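Glycosyl transferase (Staphylococcus aureus, PDB 5TZJ) is a family 2 glycosyl transferase, an alpha/beta enzyme modelled here with uridine-diphosphate-N-acetylglucosamine in its pocket. Local coordinates at residues Lys14-Leu19 with Gln48-Tyr53; Leu20-Lys25 with Asp94-Glu99; Phe28-Phe33 with Asn55-Lys60; Val115-Met120 with Gln130-Glu135. All blocks are in the same frame, centred on the assembly; numbering follows the deposited sequence.

Contact 1: residues Lys14-Leu19 with Gln48-Tyr53; sequences KYITEL and QIVEKY
T17 and I49 bring the two backbones closest, their CA atoms 7.2 Å apart, where the start of helix 16-24 passes helix 46-51. The two helices follow successive parallel strands, 3-9 and 33-39, and so belong to neighbouring beta-alpha-beta units of the Rossmann-like part of what is probably a GT-A fold, as in family 2 glycosyl transferases. No hydrogen bond joins the segments; side chains do the work.

I16 reaches over with both branches. Its CG2 methyl meets CG2 of I49 at 3.9 Å, the two side chains running past one another in opposite senses. With CG1 anti to the backbone N (chi1 -173°), the other branch is carried to V50, where CG1 of I16 lies 4.2 Å from CG2 of V50. Beneath them, I16 rests on T9 of strand 3-9, and V50 on L59 and V61 of strand 59-63.

T17 crosses I49 at roughly a right angle and puts OG1 3.4 Å from CG2 of I49, an oxygen against a methyl. The T17 methyl, CG2, sits 3.3 Å from OH of Y53. That hydroxyl finds its polar partner in N21, on the next turn of helix 16-24, while the in-plane edge of the Y53 ring borders the carbonyls of I49 and V50.

The chemistry grades from purely aliphatic next to the sheet to mixed at the partly exposed T17. The helices are held mainly by van der Waals contact, and the Y53 to N21 hydrogen bond adds a polar tie between helix 16-24 and Y53.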
# COMPACT_ATOMS: atom_id res chain seq x y z
N LYS A 14 -8.35 -23.59 2.44
CA LYS A 14 -9.69 -23.40 2.98
C LYS A 14 -10.48 -22.31 2.26
O LYS A 14 -11.71 -22.25 2.41
CB LYS A 14 -9.64 -23.06 4.47
CG LYS A 14 -8.68 -23.88 5.29
CD LYS A 14 -9.09 -25.34 5.39
CE LYS A 14 -8.06 -26.09 6.26
NZ LYS A 14 -8.42 -27.51 6.47
N TYR A 15 -9.84 -21.43 1.50
CA TYR A 15 -10.59 -20.35 0.85
C TYR A 15 -10.32 -20.19 -0.64
O TYR A 15 -11.07 -19.46 -1.29
CB TYR A 15 -10.32 -19.00 1.55
CG TYR A 15 -8.88 -18.82 2.02
CD1 TYR A 15 -7.89 -18.39 1.14
CD2 TYR A 15 -8.52 -19.08 3.34
CE1 TYR A 15 -6.56 -18.20 1.57
CE2 TYR A 15 -7.19 -18.91 3.78
CZ TYR A 15 -6.20 -18.47 2.90
OH TYR A 15 -4.88 -18.29 3.34
N ILE A 16 -9.29 -20.83 -1.20
CA ILE A 16 -8.88 -20.48 -2.56
C ILE A 16 -9.99 -20.74 -3.56
O ILE A 16 -10.04 -20.09 -4.62
CB ILE A 16 -7.60 -21.24 -2.95
CG1 ILE A 16 -7.07 -20.76 -4.30
CG2 ILE A 16 -7.84 -22.71 -2.94
CD1 ILE A 16 -6.52 -19.33 -4.26
N THR A 17 -10.93 -21.64 -3.24
CA THR A 17 -12.04 -21.93 -4.14
C THR A 17 -12.91 -20.69 -4.39
O THR A 17 -13.37 -20.48 -5.52
CB THR A 17 -12.88 -23.08 -3.57
OG1 THR A 17 -12.06 -24.25 -3.47
CG2 THR A 17 -14.04 -23.38 -4.47
N GLU A 18 -13.17 -19.88 -3.36
CA GLU A 18 -14.02 -18.71 -3.59
C GLU A 18 -13.41 -17.81 -4.66
O GLU A 18 -14.11 -17.39 -5.60
CB GLU A 18 -14.27 -17.94 -2.29
CG GLU A 18 -14.32 -18.81 -1.04
CD GLU A 18 -15.58 -19.66 -0.89
OE1 GLU A 18 -15.74 -20.24 0.20
OE2 GLU A 18 -16.41 -19.78 -1.84
N LEU A 19 -12.10 -17.57 -4.60
CA LEU A 19 -11.45 -16.77 -5.64
C LEU A 19 -11.59 -17.41 -7.02
O LEU A 19 -12.00 -16.75 -7.99
CB LEU A 19 -9.97 -16.58 -5.31
CG LEU A 19 -9.14 -15.97 -6.45
CD1 LEU A 19 -9.70 -14.63 -6.97
CD2 LEU A 19 -7.71 -15.79 -5.94
N GLN A 48 -3.72 -28.87 -5.43
CA GLN A 48 -4.68 -29.80 -5.99
C GLN A 48 -6.03 -29.14 -6.19
O GLN A 48 -6.73 -29.45 -7.17
CB GLN A 48 -4.80 -31.04 -5.11
CG GLN A 48 -3.50 -31.86 -5.04
CD GLN A 48 -2.57 -31.46 -3.88
OE1 GLN A 48 -2.39 -30.28 -3.55
NE2 GLN A 48 -1.95 -32.47 -3.25
N ILE A 49 -6.41 -28.20 -5.32
CA ILE A 49 -7.64 -27.44 -5.59
C ILE A 49 -7.47 -26.54 -6.81
O ILE A 49 -8.35 -26.49 -7.68
CB ILE A 49 -8.08 -26.64 -4.35
CG1 ILE A 49 -8.43 -27.62 -3.22
CG2 ILE A 49 -9.31 -25.82 -4.67
CD1 ILE A 49 -8.52 -26.98 -1.85
N VAL A 50 -6.33 -25.86 -6.92
CA VAL A 50 -6.09 -25.03 -8.10
C VAL A 50 -6.18 -25.84 -9.39
O VAL A 50 -6.74 -25.38 -10.39
CB VAL A 50 -4.74 -24.29 -7.97
CG1 VAL A 50 -4.37 -23.65 -9.30
CG2 VAL A 50 -4.80 -23.18 -6.85
N GLU A 51 -5.67 -27.08 -9.39
CA GLU A 51 -5.65 -27.86 -10.63
C GLU A 51 -7.03 -28.30 -11.09
O GLU A 51 -7.18 -28.68 -12.26
CB GLU A 51 -4.73 -29.08 -10.48
CG GLU A 51 -3.29 -28.66 -10.67
CD GLU A 51 -3.02 -28.36 -12.13
OE1 GLU A 51 -2.22 -27.42 -12.39
OE2 GLU A 51 -3.59 -29.10 -13.01
N LYS A 52 -8.04 -28.27 -10.22
CA LYS A 52 -9.39 -28.57 -10.70
C LYS A 52 -9.92 -27.51 -11.67
O LYS A 52 -10.93 -27.77 -12.32
CB LYS A 52 -10.35 -28.73 -9.51
CG LYS A 52 -9.88 -29.71 -8.42
CD LYS A 52 -10.92 -29.81 -7.29
CE LYS A 52 -10.33 -30.32 -5.98
NZ LYS A 52 -10.50 -31.80 -5.79
N TYR A 53 -9.26 -26.35 -11.79
CA TYR A 53 -9.70 -25.28 -12.69
C TYR A 53 -8.89 -25.19 -13.99
O TYR A 53 -9.14 -24.28 -14.79
CB TYR A 53 -9.63 -23.93 -11.95
CG TYR A 53 -10.66 -23.84 -10.83
CD1 TYR A 53 -10.39 -24.42 -9.60
CD2 TYR A 53 -11.92 -23.22 -11.03
CE1 TYR A 53 -11.31 -24.38 -8.58
CE2 TYR A 53 -12.86 -23.17 -10.01
CZ TYR A 53 -12.54 -23.75 -8.78
OH TYR A 53 -13.44 -23.74 -7.73

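Contact 2: residues Leu20-Lys25 with Asp94-Glu99; sequences LNSLAK and DYINKE
S22 lies against CB of Y95 and the backbone of I96, and its hydroxyl makes the direct polar link: N of I96 donates to OG of S22 at 3.3 Å, a nearly straight (161°) but long and weak bond. The same OG stands 3.6 Å from CB of Y95, while CB of S22 approaches the carbonyl O of I96 at 3.4 Å. Beside this pair the contact turns apolar. CD2 of L23 touches CD1 of I96 at 3.6 Å, the two side chains meeting at about a right angle; I96 sends CG1 between its backbone N and carbonyl carbon (chi1 64°), which swings the branch back toward the helix. At the outer end, O of K25 packs on CB of K98 at 3.5 Å.

One step out, a water donates to O of S22 and to O of I96, 3.1 Å from each, bridging the backbones. Q26 also reaches both sides, with NE2 bonded to O of S22 and O of N97. The hydroxyl of S22 is itself steered by a bond to O of L19, one turn back in helix 16-24. On the strand side, Y95 and N97 pair with Y202 and Y200. N97 then closes an Asx turn, its OD1 taking N of E99 on a lone pair in the carbonyl plane at 2.8 Å, just ahead of helix 100-111.

Helix 16-24 is thus joined to strand 95-96 by one weak direct bond backed by water and Q26, with the L23-I96 pair as its apolar side; much of the polar grip is indirect.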
# COMPACT_ATOMS: atom_id res chain seq x y z
N LEU A 20 -11.20 -18.68 -7.14
CA LEU A 20 -11.21 -19.33 -8.45
C LEU A 20 -12.62 -19.40 -9.04
O LEU A 20 -12.78 -19.27 -10.26
CB LEU A 20 -10.59 -20.72 -8.36
CG LEU A 20 -9.13 -20.74 -7.87
CD1 LEU A 20 -8.72 -22.14 -7.38
CD2 LEU A 20 -8.19 -20.24 -8.93
N ASN A 21 -13.65 -19.56 -8.20
CA ASN A 21 -15.03 -19.53 -8.70
C ASN A 21 -15.36 -18.15 -9.26
O ASN A 21 -16.04 -18.04 -10.29
CB ASN A 21 -16.04 -19.88 -7.60
CG ASN A 21 -16.05 -21.35 -7.24
OD1 ASN A 21 -15.57 -22.20 -7.99
ND2 ASN A 21 -16.63 -21.65 -6.08
N SER A 22 -14.87 -17.09 -8.60
CA SER A 22 -15.18 -15.74 -9.06
C SER A 22 -14.47 -15.44 -10.37
O SER A 22 -15.01 -14.71 -11.22
CB SER A 22 -14.81 -14.71 -7.99
OG SER A 22 -13.44 -14.32 -8.09
N LEU A 23 -13.27 -16.01 -10.56
CA LEU A 23 -12.58 -15.93 -11.85
C LEU A 23 -13.30 -16.75 -12.93
O LEU A 23 -13.44 -16.30 -14.08
CB LEU A 23 -11.13 -16.39 -11.68
CG LEU A 23 -10.35 -15.51 -10.66
CD1 LEU A 23 -8.85 -15.82 -10.61
CD2 LEU A 23 -10.53 -14.07 -11.03
N ALA A 24 -13.79 -17.94 -12.59
CA ALA A 24 -14.49 -18.73 -13.61
C ALA A 24 -15.87 -18.17 -13.94
O ALA A 24 -16.39 -18.44 -15.03
CB ALA A 24 -14.58 -20.20 -13.17
N LYS A 25 -16.49 -17.42 -13.02
CA LYS A 25 -17.77 -16.77 -13.26
C LYS A 25 -17.65 -15.40 -13.91
O LYS A 25 -18.68 -14.72 -14.07
CB LYS A 25 -18.55 -16.61 -11.94
CG LYS A 25 -18.91 -17.91 -11.22
CD LYS A 25 -20.34 -18.35 -11.46
CE LYS A 25 -20.56 -19.80 -11.02
NZ LYS A 25 -19.89 -20.05 -9.70
N ASP A 94 -9.37 -13.45 -1.18
CA ASP A 94 -10.33 -12.45 -1.67
C ASP A 94 -11.05 -12.99 -2.90
O ASP A 94 -10.80 -14.10 -3.36
CB ASP A 94 -9.63 -11.12 -1.96
CG ASP A 94 -8.93 -10.54 -0.72
OD1 ASP A 94 -9.38 -10.85 0.41
OD2 ASP A 94 -7.93 -9.80 -0.88
N TYR A 95 -11.99 -12.21 -3.44
CA TYR A 95 -12.61 -12.54 -4.71
C TYR A 95 -13.06 -11.24 -5.37
O TYR A 95 -12.93 -10.16 -4.79
CB TYR A 95 -13.77 -13.54 -4.55
CG TYR A 95 -14.75 -13.18 -3.45
CD1 TYR A 95 -14.48 -13.53 -2.13
CD2 TYR A 95 -15.93 -12.49 -3.72
CE1 TYR A 95 -15.36 -13.19 -1.12
CE2 TYR A 95 -16.81 -12.17 -2.72
CZ TYR A 95 -16.50 -12.51 -1.42
OH TYR A 95 -17.37 -12.20 -0.39
N ILE A 96 -13.57 -11.35 -6.60
CA ILE A 96 -13.87 -10.17 -7.40
C ILE A 96 -15.26 -10.31 -8.03
O ILE A 96 -15.79 -11.42 -8.22
CB ILE A 96 -12.79 -9.91 -8.49
CG1 ILE A 96 -12.73 -11.05 -9.50
CG2 ILE A 96 -11.37 -9.77 -7.84
CD1 ILE A 96 -11.92 -10.73 -10.74
N ASN A 97 -15.86 -9.16 -8.34
CA ASN A 97 -17.18 -9.11 -8.96
C ASN A 97 -17.16 -9.77 -10.34
O ASN A 97 -16.15 -9.72 -11.05
CB ASN A 97 -17.64 -7.65 -9.08
CG ASN A 97 -19.06 -7.51 -9.59
OD1 ASN A 97 -19.42 -7.98 -10.67
ND2 ASN A 97 -19.89 -6.85 -8.78
N LYS A 98 -18.29 -10.35 -10.74
CA LYS A 98 -18.29 -11.10 -12.00
C LYS A 98 -18.14 -10.19 -13.22
O LYS A 98 -17.67 -10.64 -14.27
CB LYS A 98 -19.55 -11.95 -12.11
CG LYS A 98 -20.76 -11.16 -12.52
CD LYS A 98 -21.99 -12.04 -12.69
CE LYS A 98 -22.89 -11.94 -11.46
NZ LYS A 98 -23.37 -10.54 -11.25
N GLU A 99 -18.49 -8.91 -13.10
CA GLU A 99 -18.32 -7.96 -14.19
C GLU A 99 -17.01 -7.18 -14.11
O GLU A 99 -16.79 -6.26 -14.92
CB GLU A 99 -19.52 -7.00 -14.20
CG GLU A 99 -20.82 -7.77 -14.27
CD GLU A 99 -22.04 -6.89 -14.37
OE1 GLU A 99 -22.28 -6.28 -15.45
OE2 GLU A 99 -22.76 -6.80 -13.36
O HOH W 1 -17.51 -13.48 -9.83

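Contact 3: residues Phe28-Phe33 with Asn55-Lys60; sequences FPKTEF and NKLNLK
Apolar contact comes from F33 and L57, whose side chains cross obliquely: CD2 of L57 lies 3.9 Å from CZ of F33. F33 holds its ring between backbone N and carbonyl carbon (chi1 70°), which turns the ring's end toward L57. L23 of helix 16-24 packs on L57, and L101 of helix 100-111 on F33.

Polar contact centres on N58. Its ND2 gives a weak, bent bond to O of F33, 3.4 Å long with a 139° angle at the hydrogen, and CB of N58 lies 3.1 Å from the same oxygen. A water accepts from N of N58 at 2.9 Å and donates to O of K30 at 3.0 Å; it also rests over the centre of one face of the F33 ring.

Toward K56 the K30 chain, bent at chi2 and chi4, offers carbon: CG of K30 lies 3.6 Å from O of K56, and NZ turns to a weak bond with O of A24.

Here the loop entering strand 33-39 meets the one entering strand 59-63, whose regular parallel pairing begins with the N58 and K60 bonds to V35. At the mouth of that pairing the loops are joined by a water, one weak amide bond and the F33-L57 contact, so the polar link is modest.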
# COMPACT_ATOMS: atom_id res chain seq x y z
N PHE A 28 -16.78 -12.36 -19.03
CA PHE A 28 -15.67 -11.87 -19.81
C PHE A 28 -15.07 -13.13 -20.43
O PHE A 28 -15.06 -14.17 -19.76
CB PHE A 28 -14.64 -11.16 -18.93
CG PHE A 28 -13.59 -10.43 -19.70
CD1 PHE A 28 -13.91 -9.26 -20.37
CD2 PHE A 28 -12.29 -10.92 -19.78
CE1 PHE A 28 -12.96 -8.58 -21.10
CE2 PHE A 28 -11.32 -10.24 -20.51
CZ PHE A 28 -11.66 -9.07 -21.18
N PRO A 29 -14.58 -13.08 -21.67
CA PRO A 29 -14.07 -14.31 -22.31
C PRO A 29 -12.85 -14.87 -21.60
O PRO A 29 -11.90 -14.14 -21.28
CB PRO A 29 -13.74 -13.86 -23.74
CG PRO A 29 -14.44 -12.55 -23.94
CD PRO A 29 -14.45 -11.92 -22.57
N LYS A 30 -12.88 -16.19 -21.34
CA LYS A 30 -11.78 -16.90 -20.68
C LYS A 30 -10.54 -16.95 -21.56
O LYS A 30 -9.42 -17.08 -21.04
CB LYS A 30 -12.19 -18.33 -20.30
CG LYS A 30 -12.84 -18.46 -18.93
CD LYS A 30 -14.08 -17.56 -18.85
CE LYS A 30 -14.91 -17.86 -17.62
NZ LYS A 30 -15.26 -19.31 -17.60
N THR A 31 -10.72 -16.88 -22.88
CA THR A 31 -9.65 -16.72 -23.84
C THR A 31 -8.92 -15.40 -23.71
O THR A 31 -7.83 -15.26 -24.27
CB THR A 31 -10.24 -16.81 -25.25
OG1 THR A 31 -9.27 -16.40 -26.21
CG2 THR A 31 -11.43 -15.89 -25.35
N GLU A 32 -9.51 -14.40 -23.06
CA GLU A 32 -8.92 -13.07 -23.01
C GLU A 32 -8.23 -12.77 -21.68
O GLU A 32 -7.75 -11.65 -21.49
CB GLU A 32 -9.98 -12.01 -23.30
CG GLU A 32 -10.24 -11.86 -24.80
CD GLU A 32 -8.95 -11.53 -25.55
OE1 GLU A 32 -8.55 -12.34 -26.42
OE2 GLU A 32 -8.31 -10.49 -25.24
N PHE A 33 -8.20 -13.72 -20.76
CA PHE A 33 -7.41 -13.50 -19.55
C PHE A 33 -6.78 -14.83 -19.15
O PHE A 33 -7.11 -15.90 -19.68
CB PHE A 33 -8.22 -12.86 -18.41
CG PHE A 33 -9.27 -13.75 -17.76
CD1 PHE A 33 -10.52 -13.89 -18.33
CD2 PHE A 33 -9.02 -14.41 -16.58
CE1 PHE A 33 -11.49 -14.68 -17.73
CE2 PHE A 33 -9.99 -15.20 -15.97
CZ PHE A 33 -11.23 -15.32 -16.55
N ASN A 55 -8.96 -26.75 -16.87
CA ASN A 55 -9.70 -26.67 -18.12
C ASN A 55 -10.82 -25.66 -18.05
O ASN A 55 -11.51 -25.46 -19.05
CB ASN A 55 -10.26 -28.04 -18.54
CG ASN A 55 -9.18 -29.09 -18.78
OD1 ASN A 55 -8.11 -28.80 -19.34
ND2 ASN A 55 -9.47 -30.32 -18.41
N LYS A 56 -11.02 -25.03 -16.90
CA LYS A 56 -12.04 -24.01 -16.75
C LYS A 56 -11.47 -22.61 -16.96
O LYS A 56 -12.13 -21.74 -17.54
CB LYS A 56 -12.67 -24.14 -15.36
CG LYS A 56 -14.03 -23.52 -15.21
CD LYS A 56 -14.47 -23.59 -13.76
CE LYS A 56 -15.96 -23.82 -13.65
NZ LYS A 56 -16.22 -25.26 -13.40
N LEU A 57 -10.23 -22.39 -16.51
CA LEU A 57 -9.53 -21.13 -16.65
C LEU A 57 -8.31 -21.32 -17.54
O LEU A 57 -7.78 -22.42 -17.67
CB LEU A 57 -9.11 -20.61 -15.28
CG LEU A 57 -10.36 -20.17 -14.49
CD1 LEU A 57 -10.05 -20.00 -13.00
CD2 LEU A 57 -10.99 -18.88 -15.08
N ASN A 58 -7.87 -20.24 -18.15
CA ASN A 58 -6.53 -20.17 -18.73
C ASN A 58 -5.54 -20.10 -17.58
O ASN A 58 -5.33 -19.04 -16.99
CB ASN A 58 -6.43 -18.95 -19.63
CG ASN A 58 -5.29 -19.03 -20.58
OD1 ASN A 58 -4.54 -20.01 -20.57
ND2 ASN A 58 -5.16 -18.03 -21.46
N LEU A 59 -4.92 -21.21 -17.23
CA LEU A 59 -4.29 -21.32 -15.92
C LEU A 59 -2.78 -21.50 -16.07
O LEU A 59 -2.32 -22.28 -16.90
CB LEU A 59 -4.94 -22.49 -15.19
CG LEU A 59 -4.99 -22.54 -13.68
CD1 LEU A 59 -5.74 -23.77 -13.15
CD2 LEU A 59 -3.62 -22.56 -13.23
N LYS A 60 -2.01 -20.76 -15.27
CA LYS A 60 -0.58 -20.99 -15.13
C LYS A 60 -0.29 -21.22 -13.65
O LYS A 60 -0.58 -20.34 -12.82
CB LYS A 60 0.24 -19.81 -15.65
CG LYS A 60 0.29 -19.65 -17.15
CD LYS A 60 1.08 -18.39 -17.50
CE LYS A 60 1.19 -18.20 -19.01
NZ LYS A 60 1.45 -16.76 -19.37
O HOH W 2 -9.15 -17.68 -18.15

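Contact 4: residues Val115-Met120 with Gln130-Glu135; sequences VLLIKM and QSMFKE
F133, last residue of a type I beta turn running from Q130, wedges its ring against strand 115-122, where it is broken, in the mixed sheet of a probable GT-A fold. This is the tight part. CA of K119 sits over one ring face, a CH-pi contact 3.7 Å from the centroid and 23° off the normal, and N of M120 lies higher, over the centre of the same face. CG of M132 covers part of the opposite face. Round the ring, CB of L117 is 3.8 Å from CE1 of F133, O of I118 is 3.3 Å from CZ of F133, and CG of M120 is 4.2 Å from CE2 of F133. L117 also meets M132, CD2 of L117 lying 4.0 Å from CG of M132 at about a right angle. V194 adds the neighbouring strand to this core, and M120 touches the bound uridine-diphosphate-N-acetylglucosamine, so the packing reaches the ligand pocket.

The outer side is looser and more polar. K119 slides past F133 in the opposite direction, CG anti to the backbone N (chi1 177°), and its NZ goes on to O of S196. Exposed K134 folds back on its own turn in a weak bond from NZ to O of Q130. CE of K119 comes 3.4 Å from O of F133, an oxygen hydrogen-bonded to OG of S196.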
# COMPACT_ATOMS: atom_id res chain seq x y z
N VAL A 115 -2.94 2.88 -14.67
CA VAL A 115 -3.27 2.29 -13.39
C VAL A 115 -4.75 2.51 -13.18
O VAL A 115 -5.23 3.65 -13.29
CB VAL A 115 -2.43 2.92 -12.24
CG1 VAL A 115 -2.89 2.48 -10.86
CG2 VAL A 115 -0.95 2.64 -12.45
N LEU A 116 -5.50 1.45 -12.91
CA LEU A 116 -6.94 1.58 -12.69
C LEU A 116 -7.25 1.09 -11.28
O LEU A 116 -7.10 -0.09 -10.98
CB LEU A 116 -7.75 0.79 -13.73
CG LEU A 116 -9.28 0.75 -13.62
CD1 LEU A 116 -9.97 2.17 -13.59
CD2 LEU A 116 -9.87 -0.05 -14.75
N LEU A 117 -7.68 2.01 -10.43
CA LEU A 117 -8.17 1.65 -9.12
C LEU A 117 -9.58 1.13 -9.29
O LEU A 117 -10.36 1.69 -10.06
CB LEU A 117 -8.17 2.88 -8.18
CG LEU A 117 -6.81 3.25 -7.57
CD1 LEU A 117 -5.92 3.97 -8.57
CD2 LEU A 117 -6.94 4.06 -6.27
N ILE A 118 -9.93 0.07 -8.56
CA ILE A 118 -11.27 -0.49 -8.62
C ILE A 118 -11.84 -0.57 -7.21
O ILE A 118 -11.14 -0.91 -6.26
CB ILE A 118 -11.29 -1.87 -9.31
CG1 ILE A 118 -10.32 -2.83 -8.60
CG2 ILE A 118 -10.99 -1.71 -10.80
CD1 ILE A 118 -10.40 -4.25 -9.19
N LYS A 119 -13.11 -0.18 -7.08
CA LYS A 119 -13.69 0.02 -5.76
C LYS A 119 -13.68 -1.29 -4.97
O LYS A 119 -14.03 -2.35 -5.50
CB LYS A 119 -15.12 0.56 -5.88
CG LYS A 119 -15.79 0.73 -4.53
CD LYS A 119 -17.26 1.05 -4.65
CE LYS A 119 -17.50 2.37 -5.30
NZ LYS A 119 -18.98 2.61 -5.48
N MET A 120 -13.30 -1.21 -3.70
CA MET A 120 -13.24 -2.39 -2.87
C MET A 120 -14.41 -2.42 -1.88
O MET A 120 -15.02 -1.40 -1.57
CB MET A 120 -11.91 -2.47 -2.12
CG MET A 120 -10.70 -2.04 -2.94
SD MET A 120 -9.25 -1.79 -1.86
CE MET A 120 -9.18 -3.44 -1.14
N GLN A 130 -11.98 3.80 1.51
CA GLN A 130 -13.14 4.25 0.76
C GLN A 130 -13.07 5.69 0.29
O GLN A 130 -13.84 6.05 -0.61
CB GLN A 130 -14.42 4.08 1.58
CG GLN A 130 -14.73 2.64 1.96
CD GLN A 130 -15.50 2.55 3.26
OE1 GLN A 130 -16.67 2.17 3.27
NE2 GLN A 130 -14.85 2.91 4.36
N SER A 131 -12.18 6.53 0.85
CA SER A 131 -12.21 7.96 0.57
C SER A 131 -11.88 8.29 -0.88
O SER A 131 -12.31 9.34 -1.37
CB SER A 131 -11.25 8.71 1.49
OG SER A 131 -9.90 8.51 1.09
N MET A 132 -11.15 7.43 -1.59
CA MET A 132 -10.86 7.66 -3.00
C MET A 132 -11.85 6.98 -3.95
O MET A 132 -11.68 7.06 -5.17
CB MET A 132 -9.42 7.20 -3.33
CG MET A 132 -9.16 5.69 -3.32
SD MET A 132 -9.41 4.97 -1.68
CE MET A 132 -8.13 5.86 -0.75
N PHE A 133 -12.89 6.34 -3.44
CA PHE A 133 -13.79 5.57 -4.28
C PHE A 133 -15.21 6.14 -4.30
O PHE A 133 -16.14 5.43 -4.68
CB PHE A 133 -13.83 4.11 -3.84
CG PHE A 133 -12.58 3.34 -4.17
CD1 PHE A 133 -12.23 3.10 -5.50
CD2 PHE A 133 -11.75 2.85 -3.17
CE1 PHE A 133 -11.08 2.38 -5.81
CE2 PHE A 133 -10.59 2.14 -3.47
CZ PHE A 133 -10.26 1.91 -4.79
N LYS A 134 -15.38 7.40 -3.91
CA LYS A 134 -16.73 7.97 -3.89
C LYS A 134 -17.26 8.28 -5.29
O LYS A 134 -18.45 8.54 -5.43
CB LYS A 134 -16.77 9.25 -3.05
CG LYS A 134 -16.47 9.05 -1.56
CD LYS A 134 -17.54 8.19 -0.88
CE LYS A 134 -16.93 7.19 0.11
NZ LYS A 134 -16.06 7.84 1.16
N GLU A 135 -16.41 8.24 -6.30
CA GLU A 135 -16.78 8.64 -7.65
C GLU A 135 -15.91 7.89 -8.64
O GLU A 135 -14.75 7.57 -8.35
CB GLU A 135 -16.61 10.16 -7.82
CG GLU A 135 -17.56 10.80 -8.83
CD GLU A 135 -17.52 12.32 -8.77
OE1 GLU A 135 -18.30 12.97 -9.51
OE2 GLU A 135 -16.70 12.87 -7.98

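In the fold
Contacts 1 and 2 share helix 16-24 and touch each other. Contact 1 is the more buried, without a hydrogen bond between its segments and mostly apolar, while contact 2, only partly buried, relies on water and backbone groups. Contact 3 lies inside the chain loop that contact 2 closes and meets it where L23 reaches F33 and L57; it too is partly buried and water-bridged, at the ends of parallel strands. Contact 4 stands apart, its centre about 28 Å from that of contact 1 and about 18 Å from that of contact 2. Buried like contact 1, it has an aromatic core in place of an aliphatic one, and M120 brings it against the ligand.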